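Long-range contacts in acetohydroxyacid synthase small subunit Related (Bacteroides thetaiotaomicron, PDB 2F06), which is of unknown function but, as a tandem pair of ACT domains with histidine bound, probably serves as a small regulatory, amino-acid-sensing protein: residues M4-F12 / F67-V75; F92-M103 / I116-V127. All coordinates share one frame; numbering follows the deposited sequence.

Contact 1 pairs strand 5-13 with strand 69-80, and contact 2 joins the end of helix 85-95 and strand 100-108 to strand 111-118 and helix 121-130. Their centres lie about 17 Å apart, yet they share one antiparallel sheet, because strands 69-80 and 111-118 are neighbours in it. At the seam V75 O is 2.8 Å from I116 N and D73 O is 2.7 Å from R117 NH1, both probable hydrogen bonds. A bound histidine lies about 7 Å from the side chain of M103, and one about 12 Å from that of I11; pocket residues P80 to L86 lead from strand 69-80 into helix 85-95. Both contacts touch the second subunit.

Contact 1 (M4-F12 / F67-V75); sequences MVAKQLSIF and FAVNITDVV
Two antiparallel strands of the ACT sheet, 5-13 and 69-80, run side by side here, with A6, Q8 and S10 facing V74, T72 and N70 in hydrogen-bonded pairs. Each of these pairs has two backbone bonds, and the ladder ends with F12 N to A68 O at 3.0 Å. On the face carrying K7, L9 and I11, aliphatic branches interlock. I71 points its two arms apart: CG1 lies alongside L9 CD2 at 3.6 Å, and CG2, anti to the backbone N, runs under K7 CB, also 3.6 Å away. I11 CG1 rests beside V69 CG1 at 3.6 Å, the two side chains pointing the same way. Farther along, V5 CG1 presses on D73 CB at 3.4 Å.

The other face is more polar. Q8 swings CG anti to its N (chi1 175°) and extends across V74, whose CG1 meets NE2 at 3.6 Å. Both ends of its buried amide are satisfied, OE1 by the hydroxyl of Y102 and NE2 by that of Y104, which should fix the amide's rotation. A leucine in its place would probably leave the hydroxyls of Y102 and Y104 without this partner, and with it would go the polar link from strand 5-13 to strand 100-108.

K7 NZ reaches a salt bridge with D56 on helix 55-64, the helix that also packs on L9, V69 and I71. V5 and V75 lie against helix 121-130, strand 46-52 flanks strand 5-13, and F12 meets its counterpart F12 of the second subunit.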
loop_
_atom_site.group_PDB
_atom_site.type_symbol
_atom_site.label_atom_id
_atom_site.label_comp_id
_atom_site.label_asym_id
_atom_site.label_seq_id
_atom_site.Cartn_x
_atom_site.Cartn_y
_atom_site.Cartn_z
HETATM N N MSE A 4 -4.945 20.571 18.456
HETATM C CA MSE A 4 -5.207 19.149 18.489
HETATM C C MSE A 4 -4.588 18.520 17.245
HETATM O O MSE A 4 -4.554 17.318 17.116
HETATM C CB MSE A 4 -6.719 18.858 18.572
HETATM C CG MSE A 4 -7.519 19.657 19.641
HETATM SE SE MSE A 4 -7.265 19.147 21.552
HETATM C CE MSE A 4 -9.051 19.647 22.272
ATOM N N VAL A 5 -4.108 19.338 16.325
ATOM C CA VAL A 5 -3.479 18.796 15.126
ATOM C C VAL A 5 -2.013 18.469 15.398
ATOM O O VAL A 5 -1.189 19.322 15.766
ATOM C CB VAL A 5 -3.632 19.707 13.874
ATOM C CG1 VAL A 5 -2.931 19.108 12.688
ATOM C CG2 VAL A 5 -5.097 19.902 13.503
ATOM N N ALA A 6 -1.695 17.195 15.217
ATOM C CA ALA A 6 -0.386 16.674 15.482
ATOM C C ALA A 6 0.419 16.420 14.208
ATOM O O ALA A 6 -0.107 16.208 13.135
ATOM C CB ALA A 6 -0.496 15.423 16.316
ATOM N N LYS A 7 1.732 16.439 14.364
ATOM C CA LYS A 7 2.646 16.134 13.291
ATOM C C LYS A 7 2.970 14.642 13.364
ATOM O O LYS A 7 3.419 14.119 14.402
ATOM C CB LYS A 7 3.908 16.997 13.415
ATOM C CG LYS A 7 3.654 18.512 13.194
ATOM C CD LYS A 7 4.963 19.296 13.385
ATOM C CE LYS A 7 5.190 20.287 12.229
ATOM N NZ LYS A 7 5.955 21.466 12.684
ATOM N N GLN A 8 2.676 13.951 12.267
ATOM C CA GLN A 8 3.112 12.598 12.100
ATOM C C GLN A 8 4.290 12.547 11.133
ATOM O O GLN A 8 4.271 13.156 10.066
ATOM C CB GLN A 8 1.970 11.775 11.568
ATOM C CG GLN A 8 2.330 10.348 11.243
ATOM C CD GLN A 8 1.249 9.710 10.385
ATOM O OE1 GLN A 8 1.235 9.868 9.158
ATOM N NE2 GLN A 8 0.341 9.010 11.021
ATOM N N LEU A 9 5.329 11.824 11.481
ATOM C CA LEU A 9 6.397 11.594 10.509
ATOM C C LEU A 9 6.044 10.414 9.604
ATOM O O LEU A 9 5.600 9.346 10.055
ATOM C CB LEU A 9 7.734 11.296 11.190
ATOM C CG LEU A 9 8.373 12.340 12.114
ATOM C CD1 LEU A 9 9.799 11.981 12.387
ATOM C CD2 LEU A 9 8.381 13.682 11.514
ATOM N N SER A 10 6.266 10.618 8.319
ATOM C CA SER A 10 6.269 9.538 7.365
ATOM C C SER A 10 7.656 9.375 6.810
ATOM O O SER A 10 8.128 10.264 6.110
ATOM C CB SER A 10 5.278 9.826 6.228
ATOM O OG SER A 10 3.976 9.603 6.760
ATOM N N ILE A 11 8.237 8.201 7.037
ATOM C CA ILE A 11 9.585 7.943 6.694
ATOM C C ILE A 11 9.718 6.782 5.674
ATOM O O ILE A 11 9.256 5.634 5.945
ATOM C CB ILE A 11 10.434 7.668 7.957
ATOM C CG1 ILE A 11 10.242 8.728 9.031
ATOM C CG2 ILE A 11 11.929 7.577 7.592
ATOM C CD1 ILE A 11 10.375 8.179 10.436
ATOM N N PHE A 12 10.364 7.091 4.540
ATOM C CA PHE A 12 10.552 6.141 3.429
ATOM C C PHE A 12 11.703 5.190 3.785
ATOM O O PHE A 12 12.812 5.628 4.013
ATOM C CB PHE A 12 10.792 6.886 2.124
ATOM C CG PHE A 12 11.086 5.986 0.896
ATOM C CD1 PHE A 12 10.097 5.116 0.373
ATOM C CD2 PHE A 12 12.343 6.062 0.249
ATOM C CE1 PHE A 12 10.356 4.334 -0.783
ATOM C CE2 PHE A 12 12.636 5.305 -0.878
ATOM C CZ PHE A 12 11.626 4.422 -1.402
ATOM N N PHE A 67 17.593 10.432 5.375
ATOM C CA PHE A 67 16.287 9.805 5.205
ATOM C C PHE A 67 15.343 10.729 4.471
ATOM O O PHE A 67 15.468 11.946 4.584
ATOM C CB PHE A 67 15.676 9.332 6.538
ATOM C CG PHE A 67 16.412 8.141 7.145
ATOM C CD1 PHE A 67 16.115 6.841 6.728
ATOM C CD2 PHE A 67 17.396 8.320 8.115
ATOM C CE1 PHE A 67 16.811 5.736 7.258
ATOM C CE2 PHE A 67 18.094 7.223 8.649
ATOM C CZ PHE A 67 17.811 5.932 8.217
ATOM N N ALA A 68 14.423 10.144 3.687
ATOM C CA ALA A 68 13.321 10.876 3.125
ATOM C C ALA A 68 12.152 10.849 4.145
ATOM O O ALA A 68 11.629 9.801 4.452
ATOM C CB ALA A 68 12.904 10.246 1.787
ATOM N N VAL A 69 11.759 12.009 4.672
ATOM C CA VAL A 69 10.707 12.148 5.696
ATOM C C VAL A 69 9.776 13.256 5.318
ATOM O O VAL A 69 10.197 14.326 4.892
ATOM C CB VAL A 69 11.255 12.706 7.061
ATOM C CG1 VAL A 69 10.413 12.230 8.259
ATOM C CG2 VAL A 69 12.669 12.399 7.250
ATOM N N ASN A 70 8.507 13.057 5.583
ATOM C CA ASN A 70 7.490 14.071 5.314
ATOM C C ASN A 70 6.706 14.169 6.592
ATOM O O ASN A 70 6.680 13.199 7.342
ATOM C CB ASN A 70 6.566 13.576 4.209
ATOM C CG ASN A 70 7.231 13.551 2.861
ATOM O OD1 ASN A 70 8.120 14.336 2.549
ATOM N ND2 ASN A 70 6.728 12.675 1.999
ATOM N N ILE A 71 6.081 15.317 6.856
ATOM C CA ILE A 71 5.186 15.473 8.019
ATOM C C ILE A 71 3.759 15.538 7.499
ATOM O O ILE A 71 3.525 16.091 6.433
ATOM C CB ILE A 71 5.587 16.705 8.883
ATOM C CG1 ILE A 71 6.884 16.397 9.625
ATOM C CG2 ILE A 71 4.505 17.073 9.872
ATOM C CD1 ILE A 71 7.866 17.451 9.420
ATOM N N THR A 72 2.846 14.855 8.188
ATOM C CA THR A 72 1.399 14.856 7.872
ATOM C C THR A 72 0.660 15.277 9.130
ATOM O O THR A 72 1.116 14.953 10.221
ATOM C CB THR A 72 0.940 13.416 7.485
ATOM O OG1 THR A 72 1.745 12.967 6.410
ATOM C CG2 THR A 72 -0.603 13.319 7.061
ATOM N N ASP A 73 -0.474 15.972 8.969
ATOM C CA ASP A 73 -1.349 16.362 10.086
ATOM C C ASP A 73 -2.193 15.131 10.338
ATOM O O ASP A 73 -2.695 14.531 9.404
ATOM C CB ASP A 73 -2.307 17.513 9.740
ATOM C CG ASP A 73 -1.612 18.793 9.283
ATOM O OD1 ASP A 73 -0.484 19.075 9.755
ATOM O OD2 ASP A 73 -2.221 19.520 8.401
ATOM N N VAL A 74 -2.314 14.759 11.597
ATOM C CA VAL A 74 -3.250 13.764 12.104
ATOM C C VAL A 74 -3.812 14.318 13.450
ATOM O O VAL A 74 -3.337 15.357 13.989
ATOM C CB VAL A 74 -2.494 12.424 12.418
ATOM C CG1 VAL A 74 -1.917 11.829 11.098
ATOM C CG2 VAL A 74 -1.367 12.663 13.467
ATOM N N VAL A 75 -4.826 13.630 13.969
ATOM C CA VAL A 75 -5.478 14.020 15.261
ATOM C C VAL A 75 -5.568 12.742 16.104
ATOM O O VAL A 75 -5.802 11.630 15.574
ATOM C CB VAL A 75 -6.845 14.788 14.998
ATOM C CG1 VAL A 75 -7.865 13.930 14.252
ATOM C CG2 VAL A 75 -7.505 15.319 16.283
HETATM O O HOH W 1 14.750 7.095 3.535
#

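Contact 2 (F92-M103 / I116-V127); sequences FLSAEGVFIEYM and IRPSNMDKCIEV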
loop_
_atom_site.group_PDB
_atom_site.type_symbol
_atom_site.label_atom_id
_atom_site.label_comp_id
_atom_site.label_asym_id
_atom_site.label_seq_id
_atom_site.Cartn_x
_atom_site.Cartn_y
_atom_site.Cartn_z
ATOM N N PHE A 92 -20.367 8.906 14.369
ATOM C CA PHE A 92 -20.510 10.357 14.447
ATOM C C PHE A 92 -19.873 10.922 13.185
ATOM O O PHE A 92 -20.457 11.737 12.515
ATOM C CB PHE A 92 -19.799 10.994 15.646
ATOM C CG PHE A 92 -20.396 10.686 17.017
ATOM C CD1 PHE A 92 -21.743 10.532 17.216
ATOM C CD2 PHE A 92 -19.539 10.592 18.135
ATOM C CE1 PHE A 92 -22.259 10.291 18.510
ATOM C CE2 PHE A 92 -20.021 10.323 19.412
ATOM C CZ PHE A 92 -21.390 10.181 19.599
ATOM N N LEU A 93 -18.670 10.478 12.835
ATOM C CA LEU A 93 -17.946 11.106 11.726
ATOM C C LEU A 93 -18.640 10.824 10.441
ATOM O O LEU A 93 -18.849 11.731 9.636
ATOM C CB LEU A 93 -16.487 10.614 11.618
ATOM C CG LEU A 93 -15.616 11.032 12.775
ATOM C CD1 LEU A 93 -14.357 10.266 12.850
ATOM C CD2 LEU A 93 -15.385 12.517 12.628
ATOM N N SER A 94 -18.988 9.567 10.213
ATOM C CA SER A 94 -19.578 9.244 8.937
ATOM C C SER A 94 -20.994 9.885 8.727
ATOM O O SER A 94 -21.284 10.369 7.636
ATOM C CB SER A 94 -19.489 7.741 8.663
ATOM O OG SER A 94 -20.568 7.054 9.229
ATOM N N ALA A 95 -21.799 9.999 9.788
ATOM C CA ALA A 95 -23.081 10.729 9.742
ATOM C C ALA A 95 -22.915 12.183 9.269
ATOM O O ALA A 95 -23.864 12.801 8.726
ATOM C CB ALA A 95 -23.775 10.690 11.090
ATOM N N GLU A 96 -21.696 12.717 9.442
ATOM C CA GLU A 96 -21.386 14.090 9.013
ATOM C C GLU A 96 -20.523 14.151 7.749
ATOM O O GLU A 96 -19.966 15.206 7.429
ATOM C CB GLU A 96 -20.704 14.881 10.134
ATOM C CG GLU A 96 -21.559 15.186 11.366
ATOM C CD GLU A 96 -22.665 16.158 11.112
ATOM O OE1 GLU A 96 -22.473 17.176 10.376
ATOM O OE2 GLU A 96 -23.761 15.891 11.668
ATOM N N GLY A 97 -20.394 13.016 7.061
ATOM C CA GLY A 97 -19.611 12.925 5.824
ATOM C C GLY A 97 -18.099 13.074 5.970
ATOM O O GLY A 97 -17.431 13.455 5.011
ATOM N N VAL A 98 -17.558 12.782 7.162
ATOM C CA VAL A 98 -16.127 12.861 7.400
ATOM C C VAL A 98 -15.561 11.427 7.386
ATOM O O VAL A 98 -15.951 10.600 8.216
ATOM C CB VAL A 98 -15.760 13.466 8.780
ATOM C CG1 VAL A 98 -14.205 13.335 8.999
ATOM C CG2 VAL A 98 -16.177 14.882 8.905
ATOM N N PHE A 99 -14.678 11.098 6.457
ATOM C CA PHE A 99 -14.228 9.711 6.388
ATOM C C PHE A 99 -12.743 9.531 6.807
ATOM O O PHE A 99 -11.970 10.526 6.873
ATOM C CB PHE A 99 -14.627 9.091 5.040
ATOM C CG PHE A 99 -16.087 9.322 4.686
ATOM C CD1 PHE A 99 -17.102 8.939 5.570
ATOM C CD2 PHE A 99 -16.446 9.957 3.496
ATOM C CE1 PHE A 99 -18.449 9.174 5.268
ATOM C CE2 PHE A 99 -17.790 10.185 3.189
ATOM C CZ PHE A 99 -18.791 9.794 4.076
ATOM N N ILE A 100 -12.386 8.302 7.186
ATOM C CA ILE A 100 -11.042 7.998 7.692
ATOM C C ILE A 100 -10.153 7.625 6.503
ATOM O O ILE A 100 -10.548 6.723 5.772
ATOM C CB ILE A 100 -11.154 6.782 8.679
ATOM C CG1 ILE A 100 -12.238 7.005 9.782
ATOM C CG2 ILE A 100 -9.811 6.404 9.241
ATOM C CD1 ILE A 100 -11.819 7.933 10.981
ATOM N N GLU A 101 -9.044 8.344 6.214
ATOM C CA GLU A 101 -8.128 7.844 5.175
ATOM C C GLU A 101 -7.304 6.681 5.730
ATOM O O GLU A 101 -7.233 5.634 5.082
ATOM C CB GLU A 101 -7.263 8.920 4.506
ATOM C CG GLU A 101 -7.962 9.646 3.323
ATOM C CD GLU A 101 -8.626 8.705 2.278
ATOM O OE1 GLU A 101 -7.971 7.745 1.774
ATOM O OE2 GLU A 101 -9.817 8.943 1.949
ATOM N N TYR A 102 -6.761 6.843 6.930
ATOM C CA TYR A 102 -6.220 5.742 7.761
ATOM C C TYR A 102 -6.253 6.141 9.228
ATOM O O TYR A 102 -6.477 7.331 9.600
ATOM C CB TYR A 102 -4.777 5.326 7.381
ATOM C CG TYR A 102 -3.805 6.496 7.368
ATOM C CD1 TYR A 102 -3.614 7.288 6.197
ATOM C CD2 TYR A 102 -3.082 6.829 8.523
ATOM C CE1 TYR A 102 -2.660 8.393 6.203
ATOM C CE2 TYR A 102 -2.194 7.852 8.532
ATOM C CZ TYR A 102 -1.986 8.648 7.392
ATOM O OH TYR A 102 -1.088 9.692 7.545
HETATM N N MSE A 103 -6.017 5.129 10.058
HETATM C CA MSE A 103 -5.927 5.292 11.519
HETATM C C MSE A 103 -5.113 4.150 12.034
HETATM O O MSE A 103 -4.970 3.167 11.323
HETATM C CB MSE A 103 -7.340 5.276 12.164
HETATM C CG MSE A 103 -7.909 3.884 12.481
HETATM SE SE MSE A 103 -9.741 4.179 13.121
HETATM C CE MSE A 103 -10.620 2.432 12.684
ATOM N N ILE A 116 -5.781 9.412 13.892
ATOM C CA ILE A 116 -6.590 9.519 12.708
ATOM C C ILE A 116 -6.064 10.459 11.688
ATOM O O ILE A 116 -5.776 11.619 12.008
ATOM C CB ILE A 116 -7.956 10.172 13.056
ATOM C CG1 ILE A 116 -8.640 9.408 14.164
ATOM C CG2 ILE A 116 -8.872 10.112 11.856
ATOM C CD1 ILE A 116 -9.133 8.067 13.698
ATOM N N ARG A 117 -6.064 10.022 10.437
ATOM C CA ARG A 117 -5.894 10.940 9.271
ATOM C C ARG A 117 -7.258 10.987 8.543
ATOM O O ARG A 117 -7.567 10.054 7.789
ATOM C CB ARG A 117 -4.854 10.405 8.326
ATOM C CG ARG A 117 -4.691 11.160 7.034
ATOM C CD ARG A 117 -4.498 12.639 7.303
ATOM N NE ARG A 117 -4.401 13.433 6.058
ATOM C CZ ARG A 117 -4.067 14.733 5.997
ATOM N NH1 ARG A 117 -3.814 15.435 7.103
ATOM N NH2 ARG A 117 -4.001 15.340 4.816
ATOM N N PRO A 118 -8.058 12.050 8.809
ATOM C CA PRO A 118 -9.372 12.236 8.279
ATOM C C PRO A 118 -9.380 12.819 6.866
ATOM O O PRO A 118 -8.390 13.402 6.414
ATOM C CB PRO A 118 -10.007 13.226 9.273
ATOM C CG PRO A 118 -8.885 14.075 9.746
ATOM C CD PRO A 118 -7.667 13.153 9.723
ATOM N N SER A 119 -10.495 12.630 6.174
ATOM C CA SER A 119 -10.706 13.232 4.882
ATOM C C SER A 119 -10.662 14.786 4.935
ATOM O O SER A 119 -10.216 15.439 4.005
ATOM C CB SER A 119 -12.109 12.815 4.382
ATOM O OG SER A 119 -13.121 13.143 5.349
ATOM N N ASN A 120 -11.161 15.366 6.013
ATOM C CA ASN A 120 -11.173 16.806 6.147
ATOM C C ASN A 120 -10.780 17.107 7.592
ATOM O O ASN A 120 -11.473 16.727 8.518
ATOM C CB ASN A 120 -12.584 17.331 5.771
ATOM C CG ASN A 120 -12.676 18.850 5.717
ATOM O OD1 ASN A 120 -12.251 19.564 6.623
ATOM N ND2 ASN A 120 -13.315 19.343 4.676
HETATM N N MSE A 121 -9.660 17.777 7.806
HETATM C CA MSE A 121 -9.241 17.967 9.192
HETATM C C MSE A 121 -10.081 18.969 10.019
HETATM O O MSE A 121 -10.375 18.688 11.193
HETATM C CB MSE A 121 -7.800 18.337 9.273
HETATM C CG MSE A 121 -7.382 18.534 10.734
HETATM SE SE MSE A 121 -7.291 16.867 11.839
HETATM C CE MSE A 121 -5.668 16.189 10.873
ATOM N N ASP A 122 -10.431 20.122 9.428
ATOM C CA ASP A 122 -11.281 21.108 10.122
ATOM C C ASP A 122 -12.644 20.475 10.487
ATOM O O ASP A 122 -13.083 20.605 11.632
ATOM C CB ASP A 122 -11.507 22.416 9.329
ATOM C CG ASP A 122 -10.200 23.100 8.872
ATOM O OD1 ASP A 122 -9.119 22.883 9.455
ATOM O OD2 ASP A 122 -10.263 23.872 7.881
ATOM N N LYS A 123 -13.283 19.771 9.550
ATOM C CA LYS A 123 -14.587 19.169 9.849
ATOM C C LYS A 123 -14.544 18.037 10.883
ATOM O O LYS A 123 -15.476 17.879 11.689
ATOM C CB LYS A 123 -15.322 18.700 8.582
ATOM C CG LYS A 123 -16.790 18.869 8.701
ATOM C CD LYS A 123 -17.266 20.343 8.358
ATOM C CE LYS A 123 -16.421 21.507 9.016
ATOM N NZ LYS A 123 -16.885 22.912 8.672
ATOM N N CYS A 124 -13.480 17.232 10.824
ATOM C CA CYS A 124 -13.323 16.128 11.728
ATOM C C CYS A 124 -13.266 16.663 13.155
ATOM O O CYS A 124 -13.963 16.165 14.046
ATOM C CB CYS A 124 -12.042 15.326 11.359
ATOM S SG CYS A 124 -11.745 13.910 12.486
ATOM N N ILE A 125 -12.435 17.686 13.385
ATOM C CA ILE A 125 -12.253 18.199 14.733
ATOM C C ILE A 125 -13.549 18.834 15.247
ATOM O O ILE A 125 -13.885 18.681 16.418
ATOM C CB ILE A 125 -11.100 19.186 14.824
ATOM C CG1 ILE A 125 -9.775 18.449 14.724
ATOM C CG2 ILE A 125 -11.116 19.958 16.145
ATOM C CD1 ILE A 125 -8.594 19.400 14.620
ATOM N N GLU A 126 -14.276 19.481 14.354
ATOM C CA GLU A 126 -15.553 20.111 14.679
ATOM C C GLU A 126 -16.533 19.088 15.249
ATOM O O GLU A 126 -17.050 19.272 16.339
ATOM C CB GLU A 126 -16.118 20.726 13.400
ATOM C CG GLU A 126 -17.225 21.699 13.600
ATOM C CD GLU A 126 -17.477 22.499 12.342
ATOM O OE1 GLU A 126 -16.474 22.862 11.661
ATOM O OE2 GLU A 126 -18.662 22.748 12.035
ATOM N N VAL A 127 -16.754 17.998 14.501
ATOM C CA VAL A 127 -17.698 16.908 14.868
ATOM C C VAL A 127 -17.324 16.300 16.229
ATOM O O VAL A 127 -18.160 16.168 17.119
ATOM C CB VAL A 127 -17.791 15.788 13.719
ATOM C CG1 VAL A 127 -18.596 14.552 14.142
ATOM C CG2 VAL A 127 -18.383 16.382 12.438
HETATM O O HOH W 2 -14.874 14.570 4.328
#
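Y102 and R117 meet at a classic beta bulge in the hairpin of strands 100-108 and 111-118, part of an ACT domain; helices 85-95 and 121-130 also pack together here. Among the backbone bonds, R117 O takes E101 N at 2.8 Å and, more weakly, Y102 N, so two successive residues face one arginine; R117 N returns a nearly straight bond (168°) to Y102 O. Past the bulge, S119 N bonds to F99 O. S119, with OG between its own N and carbonyl carbon (chi1 54°), turns that hydroxyl to the F99 backbone, where it accepts from F99 N at 2.8 Å. G97, with positive phi, closes helix 85-95 in a Schellman motif: V98 N bonds back to L93 O and G97 N to S94 O. L93 O also takes E96 N, from the opposite face of its plane. N120 caps the start of helix 121-130, its OD1 accepting from K123 N.

The apolar contacts join the two helices and the strands. V98 splits its branches, CG1 going to C124 CB at 3.8 Å and CG2 across K123 CB. V127 sets CG2 against E96 CG at 3.6 Å and CG1 near F92 CB, while L93 CD2 approaches C124 SG. I116 CD1 touches both M103 CB and I100 CD1.

Polar ends find partners beyond the two segments: the Y102 hydroxyl D44 of the second subunit, R117 the carbonyl of D73, and E101, modelled in two conformers, tentatively K16 of the third subunit. The Y102 ring itself carries R117 CB over its centre as a CH-pi contact, 3.6 Å from the centroid and 14° off the normal.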